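Local coordinates for protein pectinesterase inhibitor 1 (Arabidopsis thaliana, PDB 1X91) that inhibits plant pectin methylesterases in the cell wall space, as a secreted helical protein of the PMEI family, at residues P18-K23 with I136-G141; A32-L37 with S147-R152; L70-C75 with R123-S128. The protein carries 1 engineered substitution. One frame throughout, in Å; residues are numbered along the deposited sequence.

Contact 1: P18-K23 with I136-G141; sequences PSFCLK and IKNLCG
F20 reaches from helix 18-27 to N138 and L139 of helix 127-149, one of the points where the N-terminal alpha-hairpin, an extension required for inhibition of pectin methylesterase, meets the last helix of the four-helix bundle; T135 and I142 of that helix also touch F20. The CA atoms nearest each other are those of F20 and N138, 7.3 Å apart. At the start of the helical turn I136 points the other way, into the bundle, where it meets R48 and T52 of helix 34-62 and A112 of helix 98-119. K137 makes a salt bridge through NZ with D113. N138 comes next and makes a CH-pi contact: its CB lies over one face of the F20 ring, 3.9 Å from the centroid and 24° off the normal, displaced toward the rim at CD2. The amide beyond it does not stack flat, since its plane is tilted 43° from the ring; ND2 passes 3.9 Å from F20 CG. With CG opposite the backbone N (chi1 175°) the F20 ring is carried out toward helix 127-149. An alanine here would probably leave N138 CB and L139 without their aromatic partner and open a gap between hairpin and bundle. L139 works at the ring's edge: its CG sits 3.8 Å from F20 CZ, and its CD2 lies in the ring plane, 3.8 Å from F20 CE2. C140 turns back into the bundle against V105, A108 and L109, and G141 N closes the turn with a 3.0 Å hydrogen bond to K137 O.

Contact 2: A32-L37 with S147-R152; sequences ANLQAL and SNMLPR. Engineered in segment 32-37: A32 (natural residue Pro).
This is a small apolar contact at one end of the four-helix bundle, where L34, at the start of helix 34-62, meets M149 and L150, near the C-terminal end of helix 127-149. L34 takes the larger share. Its CD1 lies 3.5 Å from M149 CE and almost as near to M149 CB, so one methyl is held between the two ends of the methionine side chain. M149 manages this by bending at its last torsion (chi3 -44°), which folds CE back over the leucine; the two side chains cross at about a right angle. I11, from the N-terminal part of the chain, also packs on M149. L150 has an extended backbone (psi 148°) and brings CD2 to within 3.8 Å of L34 CB. The same methyl lies 3.7 Å from Q35 N, against the backbone at the start of the helix. Q35 itself only skirts the contact, and its NE2 is tied to L93 O of helix 66-94.

N33 is the N-cap of helix 34-62. Its OD1 accepts from A36 N at 3.0 Å, a nearly straight bond (164°) whose donor stands above the carbonyl plane. A32, engineered in place of a proline, precedes the cap in the linker from the hairpin and stays clear of the C-terminal segment.

With mainly aliphatic groups meeting across the contact, the start of helix 34-62 and the C-terminal segment are held together by shape and exclusion of water rather than by directed bonds.

Contact 3: L70-C75 with R123-S128; sequences LAYRSC and RSVDSS
The hydroxyl of Y72 is gripped twice on the side of segment 123-128. D126 N donates to Y72 OH at 3.0 Å along a nearly straight line (163°), and a water 2.7 Å from Y72 OH passes the link on by donating to S124 O, 2.8 Å from the water oxygen. Direct and bridged bonds together fix the phenol end against two successive peptides of the extended chain. V125 lies between them and sets CG2 3.5 Å from Y72 OH, close to the ring plane and at its edge. D126 CB adds a looser touch, 3.7 Å from Y72 OH.

In the four-helix bundle this is where the loop after helix 98-119 turns into helix 127-149, beside helix 66-94. The Y72 side chain also touches I59, V119 and L122, from helix 34-62, helix 98-119 and the loop. One turn on, C75 forms the disulfide with C115 that ties helix 66-94 to helix 98-119.

D126 is also the N-cap of helix 127-149. Chi1 of -176° sets its carboxylate opposite the backbone N, away from the tyrosine and over the helix start. There D126 OD2 accepts from V129 N and, nearly along its own C-O axis, from S128 OG at 2.6 Å.

In the fold
All three contacts draw on helix 127-149, at its middle in contact 1 and near its two ends in contacts 2 and 3. All are partly buried. Contact 1 is nearest the centre of the chain, its centre about 9 Å from it, yet it joins the hairpin to the outside of the bundle; the other two lie about 17 Å out, at the two ends of the bundle, with centres about 35 Å apart. The chemistry shifts with place: an aromatic ring on aliphatic atoms at the hairpin, aliphatic carbons where the start of helix 34-62 meets the end of helix 127-149, and a water-assisted polar grip at the loop in contact 3. N-caps of different helices occur in contacts 2 and 3.

Contact 1: P18-K23 with I136-G141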
loop_
_atom_site.group_PDB
_atom_site.type_symbol
_atom_site.label_atom_id
_atom_site.label_comp_id
_atom_site.label_asym_id
_atom_site.label_seq_id
_atom_site.Cartn_x
_atom_site.Cartn_y
_atom_site.Cartn_z
ATOM N N PRO A 18 4.373 -1.284 13.801
ATOM C CA PRO A 18 3.200 -1.193 14.674
ATOM C C PRO A 18 2.838 0.256 14.992
ATOM O O PRO A 18 1.630 0.483 15.096
ATOM C CB PRO A 18 3.589 -2.068 15.902
ATOM C CG PRO A 18 4.498 -3.045 15.300
ATOM C CD PRO A 18 5.409 -2.152 14.385
ATOM N N SER A 19 3.782 1.197 15.138
ATOM C CA SER A 19 3.451 2.602 15.391
ATOM C C SER A 19 2.520 3.109 14.291
ATOM O O SER A 19 1.476 3.699 14.568
ATOM C CB SER A 19 4.678 3.505 15.488
ATOM O OG SER A 19 5.475 3.113 16.613
ATOM N N PHE A 20 2.912 2.882 13.046
ATOM C CA PHE A 20 2.069 3.312 11.933
ATOM C C PHE A 20 0.674 2.720 11.997
ATOM O O PHE A 20 -0.337 3.419 11.795
ATOM C CB PHE A 20 2.718 2.985 10.589
ATOM C CG PHE A 20 1.822 3.318 9.409
ATOM C CD1 PHE A 20 1.947 4.516 8.759
ATOM C CD2 PHE A 20 0.882 2.418 8.964
ATOM C CE1 PHE A 20 1.144 4.822 7.654
ATOM C CE2 PHE A 20 0.013 2.735 7.903
ATOM C CZ PHE A 20 0.178 3.925 7.240
ATOM N N CYS A 21 0.592 1.431 12.274
ATOM C CA CYS A 21 -0.659 0.709 12.317
ATOM C C CYS A 21 -1.529 1.235 13.450
ATOM O O CYS A 21 -2.691 1.472 13.247
ATOM C CB CYS A 21 -0.427 -0.781 12.493
ATOM S SG CYS A 21 -1.825 -1.852 12.722
ATOM N N LEU A 22 -0.942 1.457 14.624
ATOM C CA LEU A 22 -1.691 2.037 15.729
ATOM C C LEU A 22 -2.229 3.413 15.380
ATOM O O LEU A 22 -3.364 3.722 15.654
ATOM C CB LEU A 22 -0.825 2.101 16.995
ATOM C CG LEU A 22 -0.428 0.739 17.560
ATOM C CD1 LEU A 22 0.720 0.912 18.597
ATOM C CD2 LEU A 22 -1.606 -0.058 18.191
ATOM N N LYS A 23 -1.409 4.250 14.764
ATOM C CA LYS A 23 -1.863 5.530 14.318
ATOM C C LYS A 23 -3.036 5.390 13.365
ATOM O O LYS A 23 -4.060 6.063 13.497
ATOM C CB LYS A 23 -0.708 6.286 13.680
ATOM C CG LYS A 23 -1.050 7.676 13.095
ATOM C CD LYS A 23 0.127 8.325 12.380
ATOM C CE LYS A 23 0.963 9.154 13.263
ATOM N NZ LYS A 23 1.893 10.070 12.490
ATOM N N ILE A 136 2.485 2.979 1.843
ATOM C CA ILE A 136 1.731 1.958 1.126
ATOM C C ILE A 136 2.190 0.570 1.525
ATOM O O ILE A 136 1.359 -0.320 1.663
ATOM C CB ILE A 136 1.813 2.205 -0.409
ATOM C CG1 ILE A 136 1.006 3.427 -0.758
ATOM C CG2 ILE A 136 1.364 0.981 -1.229
ATOM C CD1 ILE A 136 1.374 4.069 -2.076
ATOM N N LYS A 137 3.491 0.360 1.713
ATOM C CA LYS A 137 3.971 -0.904 2.163
ATOM C C LYS A 137 3.316 -1.259 3.521
ATOM O O LYS A 137 2.875 -2.401 3.722
ATOM C CB LYS A 137 5.491 -0.851 2.242
ATOM C CG LYS A 137 6.109 -2.065 2.746
ATOM C CD LYS A 137 7.651 -1.965 2.483
ATOM C CE LYS A 137 8.310 -3.105 3.121
ATOM N NZ LYS A 137 9.765 -2.980 3.050
ATOM N N ASN A 138 3.273 -0.286 4.410
ATOM C CA ASN A 138 2.680 -0.501 5.746
ATOM C C ASN A 138 1.182 -0.806 5.661
ATOM O O ASN A 138 0.666 -1.722 6.352
ATOM C CB ASN A 138 2.925 0.741 6.594
ATOM C CG ASN A 138 4.385 0.879 7.006
ATOM O OD1 ASN A 138 5.108 -0.111 7.077
ATOM N ND2 ASN A 138 4.820 2.126 7.232
ATOM N N LEU A 139 0.448 -0.051 4.845
ATOM C CA LEU A 139 -0.984 -0.256 4.652
ATOM C C LEU A 139 -1.219 -1.633 4.054
ATOM O O LEU A 139 -2.133 -2.344 4.464
ATOM C CB LEU A 139 -1.611 0.831 3.765
ATOM C CG LEU A 139 -1.731 2.186 4.423
ATOM C CD1 LEU A 139 -2.037 3.193 3.365
ATOM C CD2 LEU A 139 -2.873 2.159 5.449
ATOM N N CYS A 140 -0.413 -2.021 3.051
ATOM C CA CYS A 140 -0.565 -3.396 2.528
ATOM C C CYS A 140 -0.329 -4.434 3.605
ATOM O O CYS A 140 -1.049 -5.444 3.656
ATOM C CB CYS A 140 0.331 -3.672 1.308
ATOM S SG CYS A 140 -0.032 -2.768 -0.203
ATOM N N GLY A 141 0.656 -4.200 4.460
ATOM C CA GLY A 141 0.955 -5.126 5.555
ATOM C C GLY A 141 -0.243 -5.293 6.480
ATOM O O GLY A 141 -0.581 -6.421 6.842
#

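Contact 2: A32-L37 with S147-R152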
loop_
_atom_site.group_PDB
_atom_site.type_symbol
_atom_site.label_atom_id
_atom_site.label_comp_id
_atom_site.label_asym_id
_atom_site.label_seq_id
_atom_site.Cartn_x
_atom_site.Cartn_y
_atom_site.Cartn_z
ATOM N N ALA A 32 -14.470 -2.913 14.046
ATOM C CA ALA A 32 -14.125 -4.232 14.543
ATOM C C ALA A 32 -14.577 -5.335 13.598
ATOM O O ALA A 32 -14.203 -6.485 13.790
ATOM C CB ALA A 32 -14.715 -4.446 15.936
ATOM N N ASN A 33 -15.390 -4.987 12.597
ATOM C CA ASN A 33 -15.856 -5.912 11.541
ATOM C C ASN A 33 -14.734 -6.047 10.519
ATOM O O ASN A 33 -14.403 -5.081 9.890
ATOM C CB ASN A 33 -17.114 -5.336 10.875
ATOM C CG ASN A 33 -17.660 -6.155 9.709
ATOM O OD1 ASN A 33 -16.960 -6.551 8.788
ATOM N ND2 ASN A 33 -18.971 -6.332 9.713
ATOM N N LEU A 34 -14.106 -7.213 10.416
ATOM C CA LEU A 34 -12.892 -7.321 9.586
ATOM C C LEU A 34 -13.157 -7.085 8.106
ATOM O O LEU A 34 -12.300 -6.553 7.433
ATOM C CB LEU A 34 -12.161 -8.654 9.826
ATOM C CG LEU A 34 -11.474 -8.776 11.197
ATOM C CD1 LEU A 34 -10.843 -10.158 11.375
ATOM C CD2 LEU A 34 -10.466 -7.684 11.416
ATOM N N GLN A 35 -14.322 -7.418 7.609
ATOM C CA GLN A 35 -14.643 -7.156 6.217
ATOM C C GLN A 35 -14.694 -5.639 5.973
ATOM O O GLN A 35 -14.157 -5.118 4.986
ATOM C CB GLN A 35 -15.961 -7.866 5.871
ATOM C CG GLN A 35 -16.417 -7.599 4.488
ATOM C CD GLN A 35 -15.922 -8.589 3.452
ATOM O OE1 GLN A 35 -15.585 -9.754 3.767
ATOM N NE2 GLN A 35 -15.921 -8.154 2.192
ATOM N N ALA A 36 -15.335 -4.907 6.872
ATOM C CA ALA A 36 -15.411 -3.467 6.763
ATOM C C ALA A 36 -14.051 -2.828 6.909
ATOM O O ALA A 36 -13.717 -1.887 6.192
ATOM C CB ALA A 36 -16.382 -2.934 7.857
ATOM N N LEU A 37 -13.248 -3.317 7.860
ATOM C CA LEU A 37 -11.911 -2.785 8.045
ATOM C C LEU A 37 -10.974 -3.091 6.837
ATOM O O LEU A 37 -10.206 -2.218 6.448
ATOM C CB LEU A 37 -11.314 -3.341 9.324
ATOM C CG LEU A 37 -9.940 -2.777 9.686
ATOM C CD1 LEU A 37 -10.036 -1.249 9.864
ATOM C CD2 LEU A 37 -9.414 -3.497 10.919
ATOM N N SER A 147 -6.937 -9.588 5.738
ATOM C CA SER A 147 -7.455 -10.536 4.753
ATOM C C SER A 147 -7.179 -11.999 5.145
ATOM O O SER A 147 -7.987 -12.900 4.856
ATOM C CB SER A 147 -6.919 -10.232 3.348
ATOM O OG SER A 147 -5.518 -10.264 3.260
ATOM N N ASN A 148 -6.035 -12.240 5.791
ATOM C CA ASN A 148 -5.743 -13.553 6.355
ATOM C C ASN A 148 -6.782 -14.015 7.366
ATOM O O ASN A 148 -7.061 -15.241 7.457
ATOM C CB ASN A 148 -4.350 -13.567 6.992
ATOM C CG ASN A 148 -3.967 -14.922 7.508
ATOM O OD1 ASN A 148 -4.054 -15.189 8.703
ATOM N ND2 ASN A 148 -3.557 -15.789 6.610
ATOM N N MET A 149 -7.350 -13.081 8.125
ATOM C CA MET A 149 -8.287 -13.402 9.205
ATOM C C MET A 149 -9.750 -13.525 8.804
ATOM O O MET A 149 -10.586 -13.954 9.594
ATOM C CB MET A 149 -8.177 -12.365 10.325
ATOM C CG MET A 149 -6.832 -12.381 10.978
ATOM S SD MET A 149 -6.644 -11.239 12.365
ATOM C CE MET A 149 -7.335 -9.906 11.781
ATOM N N LEU A 150 -10.068 -13.194 7.565
ATOM C CA LEU A 150 -11.415 -13.298 7.090
ATOM C C LEU A 150 -11.762 -14.779 6.992
ATOM O O LEU A 150 -10.892 -15.609 6.719
ATOM C CB LEU A 150 -11.559 -12.644 5.706
ATOM C CG LEU A 150 -11.390 -11.126 5.684
ATOM C CD1 LEU A 150 -11.409 -10.553 4.297
ATOM C CD2 LEU A 150 -12.484 -10.463 6.536
ATOM N N PRO A 151 -13.025 -15.113 7.215
ATOM C CA PRO A 151 -13.464 -16.510 7.114
ATOM C C PRO A 151 -13.137 -17.105 5.752
ATOM O O PRO A 151 -13.187 -16.422 4.723
ATOM C CB PRO A 151 -14.989 -16.400 7.257
ATOM C CG PRO A 151 -15.197 -15.186 8.051
ATOM C CD PRO A 151 -14.148 -14.225 7.570
ATOM N N ARG A 152 -12.824 -18.390 5.763
ATOM C CA ARG A 152 -12.460 -19.127 4.573
ATOM C C ARG A 152 -13.781 -19.536 3.959
ATOM O O ARG A 152 -14.593 -20.175 4.622
ATOM C CB ARG A 152 -11.631 -20.357 4.956
ATOM C CG ARG A 152 -10.414 -20.020 5.865
ATOM C CD ARG A 152 -10.597 -20.335 7.388
ATOM N NE ARG A 152 -11.937 -20.006 7.912
ATOM C CZ ARG A 152 -12.269 -19.998 9.195
ATOM N NH1 ARG A 152 -11.402 -20.360 10.135
ATOM N NH2 ARG A 152 -13.509 -19.675 9.533
#

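Contact 3: L70-C75 with R123-S128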
loop_
_atom_site.group_PDB
_atom_site.type_symbol
_atom_site.label_atom_id
_atom_site.label_comp_id
_atom_site.label_asym_id
_atom_site.label_seq_id
_atom_site.Cartn_x
_atom_site.Cartn_y
_atom_site.Cartn_z
ATOM N N LEU A 70 15.124 7.410 -14.577
ATOM C CA LEU A 70 14.942 5.981 -14.795
ATOM C C LEU A 70 14.298 5.418 -13.544
ATOM O O LEU A 70 13.362 4.597 -13.629
ATOM C CB LEU A 70 16.255 5.262 -15.077
ATOM C CG LEU A 70 16.061 3.787 -15.454
ATOM N N ALA A 71 14.751 5.860 -12.388
ATOM C CA ALA A 71 14.198 5.365 -11.122
ATOM C C ALA A 71 12.729 5.705 -10.966
ATOM O O ALA A 71 11.920 4.846 -10.592
ATOM C CB ALA A 71 14.973 5.889 -9.921
ATOM N N TYR A 72 12.370 6.950 -11.194
ATOM C CA TYR A 72 10.988 7.386 -11.042
ATOM C C TYR A 72 10.086 6.763 -12.111
ATOM O O TYR A 72 8.917 6.497 -11.834
ATOM C CB TYR A 72 10.873 8.921 -11.000
ATOM C CG TYR A 72 11.548 9.547 -9.789
ATOM C CD1 TYR A 72 11.453 9.004 -8.515
ATOM C CD2 TYR A 72 12.327 10.702 -9.924
ATOM C CE1 TYR A 72 12.070 9.574 -7.448
ATOM C CE2 TYR A 72 12.943 11.260 -8.857
ATOM C CZ TYR A 72 12.852 10.724 -7.621
ATOM O OH TYR A 72 13.485 11.317 -6.557
ATOM N N ARG A 73 10.610 6.537 -13.306
ATOM C CA ARG A 73 9.867 5.853 -14.361
ATOM C C ARG A 73 9.603 4.392 -14.003
ATOM O O ARG A 73 8.505 3.887 -14.272
ATOM C CB ARG A 73 10.583 5.922 -15.707
ATOM C CG ARG A 73 10.320 7.180 -16.488
ATOM C CD ARG A 73 11.092 7.211 -17.803
ATOM N NE ARG A 73 10.834 8.438 -18.556
ATOM N N SER A 74 10.583 3.739 -13.371
ATOM C CA SER A 74 10.397 2.396 -12.836
ATOM C C SER A 74 9.300 2.437 -11.752
ATOM O O SER A 74 8.421 1.516 -11.669
ATOM C CB SER A 74 11.703 1.876 -12.257
ATOM O OG SER A 74 11.508 0.674 -11.521
ATOM N N CYS A 75 9.332 3.464 -10.921
ATOM C CA CYS A 75 8.313 3.646 -9.891
ATOM C C CYS A 75 6.931 3.804 -10.545
ATOM O O CYS A 75 5.950 3.234 -10.072
ATOM C CB CYS A 75 8.630 4.831 -8.964
ATOM S SG CYS A 75 9.949 4.533 -7.778
ATOM N N ARG A 123 21.350 9.824 -4.809
ATOM C CA ARG A 123 21.974 10.719 -3.862
ATOM C C ARG A 123 20.987 11.626 -3.107
ATOM O O ARG A 123 21.146 11.888 -1.914
ATOM C CB ARG A 123 22.992 11.571 -4.586
ATOM C CG ARG A 123 23.897 12.371 -3.673
ATOM C CD ARG A 123 24.638 11.533 -2.639
ATOM N NE ARG A 123 25.663 12.332 -1.941
ATOM C CZ ARG A 123 26.423 11.901 -0.948
ATOM N NH1 ARG A 123 26.371 10.654 -0.497
ATOM N NH2 ARG A 123 27.274 12.736 -0.397
ATOM N N SER A 124 20.007 12.130 -3.842
ATOM C CA SER A 124 18.954 12.990 -3.319
ATOM C C SER A 124 17.668 12.509 -3.947
ATOM O O SER A 124 17.596 12.235 -5.126
ATOM C CB SER A 124 19.199 14.483 -3.612
ATOM O OG SER A 124 18.576 15.308 -2.615
ATOM N N VAL A 125 16.652 12.367 -3.112
ATOM C CA VAL A 125 15.420 11.741 -3.525
ATOM C C VAL A 125 14.225 12.569 -3.080
ATOM O O VAL A 125 14.322 13.373 -2.141
ATOM C CB VAL A 125 15.316 10.331 -2.931
ATOM C CG1 VAL A 125 15.232 10.399 -1.417
ATOM C CG2 VAL A 125 14.146 9.595 -3.562
ATOM N N ASP A 126 13.130 12.436 -3.826
ATOM C CA ASP A 126 11.881 13.070 -3.417
ATOM C C ASP A 126 11.287 12.384 -2.180
ATOM O O ASP A 126 10.945 11.205 -2.213
ATOM C CB ASP A 126 10.864 13.038 -4.531
ATOM C CG ASP A 126 9.627 13.760 -4.152
ATOM O OD1 ASP A 126 9.570 15.012 -4.278
ATOM O OD2 ASP A 126 8.650 13.170 -3.664
ATOM N N SER A 127 11.155 13.105 -1.091
ATOM C CA SER A 127 10.729 12.528 0.169
ATOM C C SER A 127 9.291 12.005 0.132
ATOM O O SER A 127 8.996 11.019 0.835
ATOM C CB SER A 127 10.920 13.517 1.338
ATOM O OG SER A 127 10.070 14.619 1.167
ATOM N N SER A 128 8.404 12.645 -0.636
ATOM C CA SER A 128 7.004 12.189 -0.720
ATOM C C SER A 128 6.948 10.833 -1.434
ATOM O O SER A 128 6.157 9.973 -1.060
ATOM C CB SER A 128 6.077 13.234 -1.379
ATOM O OG SER A 128 6.210 13.172 -2.766
HETATM O O HOH W 1 15.905 12.255 -7.382
#